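Local structure of ribulose bisphosphate carboxylase (Pyrococcus horikoshii, 2D69) at the interface of chains A and B. The protein catalyses the addition of CO2 and water to ribulose 1,5-bisphosphate, giving two molecules of 3-phosphoglycerate, probably in an archaeal pathway of AMP degradation. Numbering follows the deposited sequence. Chains: chain A/B, Ribulose bisphosphate carboxylase.

Contact 1: the interface of chains A and B. Residues chain A 93-94, 100; chain B 163, 190, 192-194.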
# COMPACT_ATOMS: atom_id res chain seq x y z
N PHE A 93 2.11 -23.49 28.11
CA PHE A 93 1.21 -22.52 27.50
C PHE A 93 1.83 -21.52 26.56
O PHE A 93 2.98 -20.99 26.78
CB PHE A 93 0.44 -21.78 28.60
CG PHE A 93 -0.37 -22.69 29.46
CD1 PHE A 93 -1.18 -23.67 28.90
CD2 PHE A 93 -0.18 -22.71 30.83
CE1 PHE A 93 -1.90 -24.51 29.71
CE2 PHE A 93 -0.87 -23.61 31.64
CZ PHE A 93 -1.72 -24.51 31.07
N GLU A 94 1.11 -21.24 25.49
CA GLU A 94 1.48 -20.14 24.63
C GLU A 94 0.85 -18.93 25.20
O GLU A 94 -0.39 -18.77 25.16
CB GLU A 94 1.04 -20.36 23.18
CG GLU A 94 1.42 -19.23 22.25
CD GLU A 94 0.90 -19.43 20.81
OE1 GLU A 94 0.36 -20.54 20.43
OE2 GLU A 94 1.11 -18.46 20.08
N GLN A 100 -5.26 -21.41 23.10
CA GLN A 100 -4.37 -22.56 23.42
C GLN A 100 -4.55 -23.11 24.83
O GLN A 100 -4.47 -24.35 25.06
CB GLN A 100 -2.87 -22.23 23.13
CG GLN A 100 -1.96 -23.55 23.25
CD GLN A 100 -1.34 -23.76 24.63
OE1 GLN A 100 -0.79 -24.84 24.93
NE2 GLN A 100 -1.40 -22.74 25.46
N MET B 163 3.89 -32.96 24.41
CA MET B 163 4.43 -31.62 24.61
C MET B 163 5.91 -31.64 25.01
O MET B 163 6.41 -32.62 25.53
CB MET B 163 3.61 -30.86 25.65
CG MET B 163 2.07 -30.69 25.32
SD MET B 163 1.74 -29.28 24.30
CE MET B 163 1.55 -28.05 25.63
N ASN B 190 -2.62 -29.33 21.69
CA ASN B 190 -2.11 -28.35 22.64
C ASN B 190 -0.79 -27.75 22.23
O ASN B 190 -0.35 -26.77 22.83
CB ASN B 190 -1.97 -28.97 24.02
CG ASN B 190 -3.29 -29.54 24.52
OD1 ASN B 190 -4.37 -29.03 24.16
ND2 ASN B 190 -3.23 -30.60 25.26
N THR B 192 1.23 -25.63 20.12
CA THR B 192 1.18 -24.57 19.14
C THR B 192 2.52 -23.92 18.87
O THR B 192 3.14 -24.12 17.83
CB THR B 192 0.15 -23.53 19.56
OG1 THR B 192 0.37 -23.09 20.92
CG2 THR B 192 -1.22 -24.09 19.53
N SER B 193 2.92 -23.07 19.80
CA SER B 193 4.13 -22.30 19.69
C SER B 193 4.57 -21.92 21.11
O SER B 193 3.77 -21.43 21.89
CB SER B 193 3.92 -21.04 18.85
OG SER B 193 5.18 -20.42 18.63
N PHE B 194 5.84 -22.18 21.41
CA PHE B 194 6.47 -22.03 22.72
C PHE B 194 7.85 -21.38 22.56
O PHE B 194 8.45 -21.39 21.49
CB PHE B 194 6.59 -23.41 23.37
CG PHE B 194 5.29 -24.18 23.40
CD1 PHE B 194 4.99 -25.09 22.42
CD2 PHE B 194 4.33 -23.90 24.35
CE1 PHE B 194 3.76 -25.71 22.38
CE2 PHE B 194 3.09 -24.52 24.33
CZ PHE B 194 2.82 -25.45 23.35
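The loop that follows the metal-binding segment of the Rubisco barrel, represented by B:Asn190 and B:Thr192 to B:Phe194, meets A:Glu94 and A:Gln100 of the partner's N-terminal domain. Its polar core is a bond from the hydroxyl OG1 of B:Thr192 to the carboxylate oxygen OE1 of A:Glu94, 2.6 Å long. The hydroxyl reaches this oxygen on its anti side, 18° out of the carboxylate plane, and the two side chains cross at about a right angle. A:Glu94 is fully extended, with CG opposite its own backbone N (chi1 -180°), which brings OE1 up to the B:Thr192 hydroxyl and lays the stem along B:Ser193. There the carbonyl O of B:Ser193 lies against the aliphatic stem, and CB of B:Ser193 is 3.9 Å from the carboxylate carbon CD of A:Glu94.

On the other flank of B:Thr192, CG of A:Gln100 lies against both branches of the threonine, 3.3 Å from OG1 and 3.8 Å from the methyl CG2 of B:Thr192. The glutamine then bends at chi2, turning its amide towards B:Asn190. As modelled, OE1 of A:Gln100 faces the carbonyl O of B:Asn190 at 2.9 Å, a contact between two acceptors, while the amide nitrogen NE2 of A:Gln100 lies 2.9 Å from the backbone N of A:Glu94. The assignment is therefore doubtful; exchanging OE1 and NE2 would probably give a hydrogen bond at each end of the amide and pin its rotation.

The ring of B:Phe194 stands nearly perpendicular to this amide, the two planes 83° apart. Its atom CE2 in B:Phe194 is 3.9 Å from the backbone carbon C of A:Phe93. The same ring has the carbonyl O of B:Asn190 in plane at its edge.

In the fold, A:Phe93 and A:Glu94 lie between the 3-10 helix 90-92 and helix 98-105, which carries A:Gln100. The facing loop leaves barrel strand 184-186 and leads to helix 199-217, with the centre of the contact about 13 Å from the active-site B:His278.

Contact 2: the interface of chains A and B. Residues chain A 190, 192-194, 228, 237; chain B 94, 100.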
# COMPACT_ATOMS: atom_id res chain seq x y z
N ASN A 190 -29.74 -13.33 16.89
CA ASN A 190 -29.97 -13.81 15.52
C ASN A 190 -29.96 -12.72 14.45
O ASN A 190 -29.87 -13.03 13.28
CB ASN A 190 -31.37 -14.48 15.43
CG ASN A 190 -31.51 -15.62 16.41
OD1 ASN A 190 -30.51 -16.11 16.94
ND2 ASN A 190 -32.74 -16.07 16.63
N THR A 192 -28.55 -10.12 12.30
CA THR A 192 -27.26 -9.61 11.81
C THR A 192 -27.43 -8.69 10.61
O THR A 192 -27.43 -7.45 10.74
CB THR A 192 -26.35 -10.78 11.49
OG1 THR A 192 -27.02 -11.76 10.66
CG2 THR A 192 -25.97 -11.52 12.78
N SER A 193 -27.64 -9.31 9.46
CA SER A 193 -27.74 -8.62 8.21
C SER A 193 -28.60 -9.44 7.28
O SER A 193 -28.34 -10.61 7.12
CB SER A 193 -26.38 -8.37 7.53
OG SER A 193 -26.58 -7.36 6.56
N PHE A 194 -29.64 -8.80 6.72
CA PHE A 194 -30.56 -9.43 5.80
C PHE A 194 -30.82 -8.53 4.58
O PHE A 194 -30.60 -7.26 4.66
CB PHE A 194 -31.87 -9.74 6.55
CG PHE A 194 -31.65 -10.45 7.87
CD1 PHE A 194 -31.64 -9.74 9.06
CD2 PHE A 194 -31.44 -11.80 7.91
CE1 PHE A 194 -31.42 -10.40 10.27
CE2 PHE A 194 -31.19 -12.45 9.10
CZ PHE A 194 -31.18 -11.74 10.29
N THR A 228 -21.83 -9.89 14.82
CA THR A 228 -21.49 -11.32 14.73
C THR A 228 -21.54 -11.78 13.26
O THR A 228 -22.44 -11.41 12.50
CB THR A 228 -22.49 -12.12 15.53
OG1 THR A 228 -22.50 -11.69 16.88
CG2 THR A 228 -22.11 -13.59 15.59
N ARG A 237 -17.63 -4.71 10.02
CA ARG A 237 -18.85 -4.14 10.60
C ARG A 237 -18.49 -3.26 11.83
O ARG A 237 -19.03 -2.16 12.00
CB ARG A 237 -19.85 -5.25 10.94
CG ARG A 237 -20.57 -5.80 9.71
CD ARG A 237 -21.53 -7.00 9.96
NE ARG A 237 -21.99 -7.42 8.66
CZ ARG A 237 -22.70 -8.51 8.35
NH1 ARG A 237 -22.94 -8.75 7.07
NH2 ARG A 237 -23.11 -9.36 9.27
N GLU B 94 -28.81 -15.09 7.36
CA GLU B 94 -27.77 -14.41 6.63
C GLU B 94 -27.04 -15.46 5.89
O GLU B 94 -26.26 -16.23 6.45
CB GLU B 94 -26.85 -13.60 7.55
CG GLU B 94 -25.63 -13.03 6.82
CD GLU B 94 -24.85 -11.96 7.58
OE1 GLU B 94 -25.02 -11.73 8.83
OE2 GLU B 94 -24.09 -11.28 6.90
N GLN B 100 -24.28 -17.20 11.93
CA GLN B 100 -25.63 -16.70 12.21
C GLN B 100 -26.68 -17.82 12.23
O GLN B 100 -27.58 -17.86 13.07
CB GLN B 100 -25.98 -15.61 11.22
CG GLN B 100 -27.32 -14.90 11.53
CD GLN B 100 -28.55 -15.59 10.94
OE1 GLN B 100 -29.72 -15.29 11.35
NE2 GLN B 100 -28.34 -16.46 9.95
O HOH W 1 -23.27 -13.35 10.28
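A:Arg237 and B:Glu94 form a two-pronged salt bridge between the Rubisco alpha/beta barrel of one subunit and the N-terminal domain of the other. The guanidinium group meets the carboxylate end-on: NH1 of A:Arg237 donates to OE2 of B:Glu94 at 2.8 Å, and NH2 of A:Arg237 to OE1 of B:Glu94 at 3.1 Å. Both oxygens use their syn lone pairs, and the two planes are only 19° apart. From CG to NE the arginine is extended, reaching out from helix 231-244 towards the similarly extended glutamate, which comes from the opposite direction.

Further hydrogen bonds gather on OE1 of B:Glu94. The hydroxyl OG1 of A:Thr192 donates to it over 2.7 Å, from the anti side and 24° out of the carboxylate plane. Water 1 lies 2.8 Å from OE1 of B:Glu94 and 3.1 Å from the carbonyl O of A:Thr228, tying the carboxylate to a further barrel loop. Together with the arginine, these partners fix the rotation of the carboxylate and would probably favour its charged form.

The amide contact is less certain. OE1 of B:Gln100 is placed 3.0 Å from the carbonyl O of A:Asn190, a contact between two atoms that can only accept. NE2 of B:Gln100 points instead at the backbone N of B:Glu94, so a flipped amide would probably suit both neighbours.

Apolar packing comes from the methyl CG2 of A:Thr192, which rests 3.9 Å from CG of B:Gln100. Looser contacts flank the polar groups: CB of A:Ser193 sits beside the B:Glu94 carboxylate, and the A:Phe194 ring, almost upright to the B:Gln100 amide, barely touches its oxygen OE1.

Contact 1 and contact 2 are twins related by the two-fold axis of the dimer, their centres about 33 Å apart, with the chains exchanged. Each joins the segment around residue 94 and helix 98-105 of one N-terminal domain to the loop after barrel strand 184-186 of the other subunit, just beyond A:Lys186, A:Asp188 and A:Glu189 or their chain B counterparts, which bind magnesium in the activated family enzyme, the lysine after carbamylation. Contact 2 also takes in helix 231-244; symmetry suggests a counterpart in contact 1. The pairing ties the subunits together at two places and may steady the barrel loops near both catalytic centres.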